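Long-range contacts in Serine/threonine-protein kinase-like protein ACR4 (Arabidopsis thaliana, PDB 7A0J), which controls formative cell division in meristems as a membrane receptor kinase responding to the CLE40 peptide, this chain being its extracellular beta-propeller domain: residues S144-F149 / A185-V191; A8-G12 / Y280-G284. All coordinates share one frame; numbering follows the deposited sequence.

Interaction 1. Residues S144-F149 / A185-V191; sequences SAGSEF and AAGGYHV
At the edge of the F149 ring, in its plane, sits the carbonyl O of H190, 3.6 Å from F149 CZ, while G146 CA lies over one face, offset toward the rim. The Y189 ring is met differently: S147 OG stands 4.0 Å from Y189 CZ over one face, and the E148 carboxylate reaches the edge, its plane turned 81° against the ring. F149 takes the crowded position, CG between its backbone N and carbonyl carbon (chi1 67°), which folds the ring back over G146 and points its far end into the neighbouring turn. There F149 CE1 packs on V191 CG2 at 3.6 Å and on A186 CB.

Polar bonds join the two segments beside this wedge. S147 N donates to G188 O over 3.0 Å, and a water bridges the same oxygen to E148 N. G146 CA adds a CH...O contact to G187 O at 3.0 Å. Farther along, A186 N gives S144 OG a nearly straight bond of 2.9 Å (169°); this hydroxyl also bonds S3 OG, as S147 OG does D98.

Each segment closes its own hairpin, G146 N to F149 O and G187 N to H190 O, both 2.8 Å. Such side-by-side packing of equivalent inner-strand turns, here from repeats 4 and 5, is how successive blades of a beta-propeller meet near the central channel.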
loop_
_atom_site.group_PDB
_atom_site.type_symbol
_atom_site.label_atom_id
_atom_site.label_comp_id
_atom_site.label_asym_id
_atom_site.label_seq_id
_atom_site.Cartn_x
_atom_site.Cartn_y
_atom_site.Cartn_z
ATOM N N SER A 144 2.319 -0.538 -6.105
ATOM C CA SER A 144 1.032 -0.108 -5.499
ATOM C C SER A 144 -0.109 -0.911 -6.128
ATOM O O SER A 144 -0.191 -0.948 -7.373
ATOM C CB SER A 144 0.823 1.375 -5.649
ATOM O OG SER A 144 0.007 1.877 -4.600
ATOM N N ALA A 145 -0.950 -1.527 -5.292
ATOM C CA ALA A 145 -1.983 -2.509 -5.692
ATOM C C ALA A 145 -3.368 -1.852 -5.699
ATOM O O ALA A 145 -3.710 -1.171 -4.711
ATOM C CB ALA A 145 -1.944 -3.689 -4.756
ATOM N N GLY A 146 -4.122 -2.055 -6.785
ATOM C CA GLY A 146 -5.566 -1.772 -6.865
ATOM C C GLY A 146 -6.380 -3.031 -6.623
ATOM O O GLY A 146 -5.783 -4.045 -6.216
ATOM N N SER A 147 -7.694 -2.976 -6.865
ATOM C CA SER A 147 -8.633 -4.114 -6.678
ATOM C C SER A 147 -8.351 -5.207 -7.716
ATOM O O SER A 147 -8.298 -6.386 -7.322
ATOM C CB SER A 147 -10.072 -3.663 -6.737
ATOM O OG SER A 147 -10.392 -2.841 -5.624
ATOM N N GLU A 148 -8.180 -4.826 -8.988
ATOM C CA GLU A 148 -8.053 -5.766 -10.136
ATOM C C GLU A 148 -6.844 -5.396 -11.007
ATOM O O GLU A 148 -6.833 -5.796 -12.187
ATOM C CB GLU A 148 -9.341 -5.755 -10.963
ATOM C CG GLU A 148 -10.594 -6.012 -10.142
ATOM C CD GLU A 148 -11.886 -6.052 -10.939
ATOM O OE1 GLU A 148 -11.874 -6.595 -12.063
ATOM O OE2 GLU A 148 -12.905 -5.540 -10.434
ATOM N N PHE A 149 -5.857 -4.685 -10.447
ATOM C CA PHE A 149 -4.607 -4.275 -11.140
ATOM C C PHE A 149 -3.507 -3.995 -10.109
ATOM O O PHE A 149 -3.812 -3.922 -8.901
ATOM C CB PHE A 149 -4.854 -3.039 -12.012
ATOM C CG PHE A 149 -5.164 -1.780 -11.243
ATOM C CD1 PHE A 149 -4.153 -0.912 -10.860
ATOM C CD2 PHE A 149 -6.468 -1.469 -10.889
ATOM C CE1 PHE A 149 -4.441 0.241 -10.144
ATOM C CE2 PHE A 149 -6.754 -0.315 -10.176
ATOM C CZ PHE A 149 -5.741 0.538 -9.805
ATOM N N ALA A 185 -0.082 6.025 -5.262
ATOM C CA ALA A 185 -0.975 5.274 -4.352
ATOM C C ALA A 185 -2.186 4.776 -5.143
ATOM O O ALA A 185 -3.077 5.596 -5.453
ATOM C CB ALA A 185 -1.389 6.142 -3.190
ATOM N N ALA A 186 -2.193 3.485 -5.478
ATOM C CA ALA A 186 -3.330 2.787 -6.118
ATOM C C ALA A 186 -4.474 2.676 -5.106
ATOM O O ALA A 186 -4.201 2.332 -3.937
ATOM C CB ALA A 186 -2.896 1.431 -6.620
ATOM N N GLY A 187 -5.693 3.009 -5.537
ATOM C CA GLY A 187 -6.945 2.725 -4.812
ATOM C C GLY A 187 -7.670 1.565 -5.463
ATOM O O GLY A 187 -7.022 0.829 -6.229
ATOM N N GLY A 188 -8.969 1.418 -5.192
ATOM C CA GLY A 188 -9.814 0.352 -5.763
ATOM C C GLY A 188 -9.759 0.339 -7.283
ATOM O O GLY A 188 -9.362 -0.697 -7.852
ATOM N N TYR A 189 -10.138 1.452 -7.918
ATOM C CA TYR A 189 -10.320 1.567 -9.391
ATOM C C TYR A 189 -9.738 2.897 -9.888
ATOM O O TYR A 189 -10.236 3.443 -10.894
ATOM C CB TYR A 189 -11.804 1.410 -9.736
ATOM C CG TYR A 189 -12.462 0.239 -9.054
ATOM C CD1 TYR A 189 -12.428 -1.028 -9.616
ATOM C CD2 TYR A 189 -13.088 0.385 -7.826
ATOM C CE1 TYR A 189 -13.015 -2.114 -8.987
ATOM C CE2 TYR A 189 -13.679 -0.691 -7.183
ATOM C CZ TYR A 189 -13.643 -1.945 -7.766
ATOM O OH TYR A 189 -14.225 -3.010 -7.141
ATOM N N HIS A 190 -8.699 3.388 -9.208
ATOM C CA HIS A 190 -7.978 4.641 -9.547
ATOM C C HIS A 190 -6.542 4.563 -9.022
ATOM O O HIS A 190 -6.267 3.704 -8.155
ATOM C CB HIS A 190 -8.708 5.860 -8.967
ATOM C CG HIS A 190 -8.404 6.095 -7.526
ATOM N ND1 HIS A 190 -9.142 5.516 -6.515
ATOM C CD2 HIS A 190 -7.429 6.810 -6.924
ATOM C CE1 HIS A 190 -8.646 5.877 -5.352
ATOM N NE2 HIS A 190 -7.592 6.670 -5.574
ATOM N N VAL A 191 -5.679 5.444 -9.525
ATOM C CA VAL A 191 -4.319 5.713 -8.975
ATOM C C VAL A 191 -4.181 7.227 -8.803
ATOM O O VAL A 191 -4.594 7.960 -9.724
ATOM C CB VAL A 191 -3.210 5.149 -9.884
ATOM C CG1 VAL A 191 -1.832 5.298 -9.254
ATOM C CG2 VAL A 191 -3.468 3.698 -10.263
HETATM O O HOH W 1 -9.419 -2.340 -9.960
#

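Interaction 2. Residues A8-G12 / Y280-G284; sequences AISYG and YFTCG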
loop_
_atom_site.group_PDB
_atom_site.type_symbol
_atom_site.label_atom_id
_atom_site.label_comp_id
_atom_site.label_asym_id
_atom_site.label_seq_id
_atom_site.Cartn_x
_atom_site.Cartn_y
_atom_site.Cartn_z
ATOM N N ALA A 8 -0.206 -0.103 7.471
ATOM C CA ALA A 8 -1.063 -0.797 6.480
ATOM C C ALA A 8 -2.423 -1.117 7.109
ATOM O O ALA A 8 -2.507 -1.171 8.355
ATOM C CB ALA A 8 -0.375 -2.047 5.987
ATOM N N ILE A 9 -3.440 -1.314 6.268
ATOM C CA ILE A 9 -4.847 -1.568 6.690
ATOM C C ILE A 9 -5.378 -2.814 5.976
ATOM O O ILE A 9 -5.188 -2.929 4.744
ATOM C CB ILE A 9 -5.734 -0.337 6.421
ATOM C CG1 ILE A 9 -5.423 0.799 7.402
ATOM C CG2 ILE A 9 -7.211 -0.712 6.440
ATOM C CD1 ILE A 9 -6.186 2.077 7.135
ATOM N N SER A 10 -6.009 -3.704 6.746
ATOM C CA SER A 10 -6.820 -4.841 6.239
ATOM C C SER A 10 -8.304 -4.507 6.415
ATOM O O SER A 10 -8.625 -3.751 7.355
ATOM C CB SER A 10 -6.449 -6.123 6.931
ATOM O OG SER A 10 -5.098 -6.465 6.658
ATOM N N TYR A 11 -9.152 -5.047 5.538
ATOM C CA TYR A 11 -10.591 -4.695 5.420
ATOM C C TYR A 11 -11.385 -5.920 4.956
ATOM O O TYR A 11 -10.773 -6.989 4.757
ATOM C CB TYR A 11 -10.745 -3.514 4.455
ATOM C CG TYR A 11 -9.947 -3.655 3.184
ATOM C CD1 TYR A 11 -8.633 -3.221 3.114
ATOM C CD2 TYR A 11 -10.492 -4.254 2.060
ATOM C CE1 TYR A 11 -7.885 -3.363 1.956
ATOM C CE2 TYR A 11 -9.760 -4.401 0.893
ATOM C CZ TYR A 11 -8.452 -3.954 0.840
ATOM O OH TYR A 11 -7.722 -4.097 -0.303
ATOM N N GLY A 12 -12.705 -5.761 4.809
ATOM C CA GLY A 12 -13.633 -6.812 4.346
ATOM C C GLY A 12 -14.538 -7.308 5.460
ATOM O O GLY A 12 -14.504 -6.721 6.561
ATOM N N TYR A 280 -13.054 1.467 2.787
ATOM C CA TYR A 280 -14.052 2.517 3.133
ATOM C C TYR A 280 -13.665 3.260 4.419
ATOM O O TYR A 280 -14.569 3.801 5.088
ATOM C CB TYR A 280 -15.445 1.894 3.268
ATOM C CG TYR A 280 -15.918 1.157 2.041
ATOM C CD1 TYR A 280 -16.205 1.838 0.869
ATOM C CD2 TYR A 280 -16.075 -0.219 2.046
ATOM C CE1 TYR A 280 -16.637 1.171 -0.267
ATOM C CE2 TYR A 280 -16.506 -0.902 0.919
ATOM C CZ TYR A 280 -16.789 -0.204 -0.242
ATOM O OH TYR A 280 -17.216 -0.869 -1.354
ATOM N N PHE A 281 -12.371 3.324 4.748
ATOM C CA PHE A 281 -11.862 4.062 5.933
ATOM C C PHE A 281 -10.352 4.295 5.808
ATOM O O PHE A 281 -9.649 3.474 5.182
ATOM C CB PHE A 281 -12.197 3.308 7.222
ATOM C CG PHE A 281 -11.602 1.927 7.302
ATOM C CD1 PHE A 281 -12.223 0.853 6.686
ATOM C CD2 PHE A 281 -10.416 1.707 7.985
ATOM C CE1 PHE A 281 -11.671 -0.417 6.752
ATOM C CE2 PHE A 281 -9.867 0.435 8.052
ATOM C CZ PHE A 281 -10.493 -0.621 7.432
ATOM N N THR A 282 -9.887 5.396 6.403
ATOM C CA THR A 282 -8.472 5.843 6.430
ATOM C C THR A 282 -8.028 5.971 7.889
ATOM O O THR A 282 -8.859 6.372 8.726
ATOM C CB THR A 282 -8.309 7.165 5.667
ATOM O OG1 THR A 282 -8.686 6.916 4.314
ATOM C CG2 THR A 282 -6.905 7.729 5.711
ATOM N N CYS A 283 -6.768 5.636 8.169
ATOM C CA CYS A 283 -6.113 5.816 9.489
ATOM C C CYS A 283 -4.864 6.685 9.315
ATOM O O CYS A 283 -4.159 6.511 8.305
ATOM C CB CYS A 283 -5.751 4.473 10.112
ATOM S SG CYS A 283 -7.186 3.393 10.351
ATOM N N GLY A 284 -4.631 7.600 10.261
ATOM C CA GLY A 284 -3.420 8.436 10.339
ATOM C C GLY A 284 -2.690 8.210 11.650
ATOM O O GLY A 284 -3.360 7.858 12.640
#
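Y11 leans its CB on F281 CE1 at 4.0 Å, while its OH is gripped by two groups, hydrogen-bonded to D98 OD1 and to the backbone N of L1. The two ends of the residue thus serve different neighbours. Its CG lies between the backbone N and the carbonyl carbon (chi1 46°), and the phenol leads away from 280-284, leaving CB to touch the phenylalanine.

Most of the remaining contact is apolar. I9 CG2 presses close to F281 CE2, at 3.3 Å, the two side chains sliding past each other in opposite directions. The other branch of the isoleucine, extended to CD1, ends 3.6 Å from C283 SG, a sulfur joined to C295 in a disulfide of the last repeat. The exception is S10 O, which meets the F281 ring at its edge, in plane, 3.6 Å from CZ.

Strands 8-10 and 281-284 run roughly antiparallel, 147° between their directions, but with axes 8.4 Å apart they belong to separate sheets and meet mainly through side chains. F18 and A276 also pack on I9. Here repeat 1 meets repeat 7, the contact between first and last blades that closes the ring of a beta-propeller.

Both contacts illustrate how neighbouring propeller blades adhere: in interaction 1 the turns after the first strands meet, and in interaction 2 the first strand of one blade faces the middle strand of the other. Along the chain, interaction 1 falls wholly between the two halves of interaction 2; it joins consecutive repeats 4 and 5, whereas interaction 2 brings together repeats 1 and 7, 268 residues apart. Their centres are 14 Å apart. No sheet is common to them, yet D98 reaches both, bonding S147 in the first and Y11 in the second, and the N-terminal strand 2-3, which leads into strand 7-10, pairs with strand 139-145. The chain start thus connects the first blade with the sheet of repeat 4 across the ring.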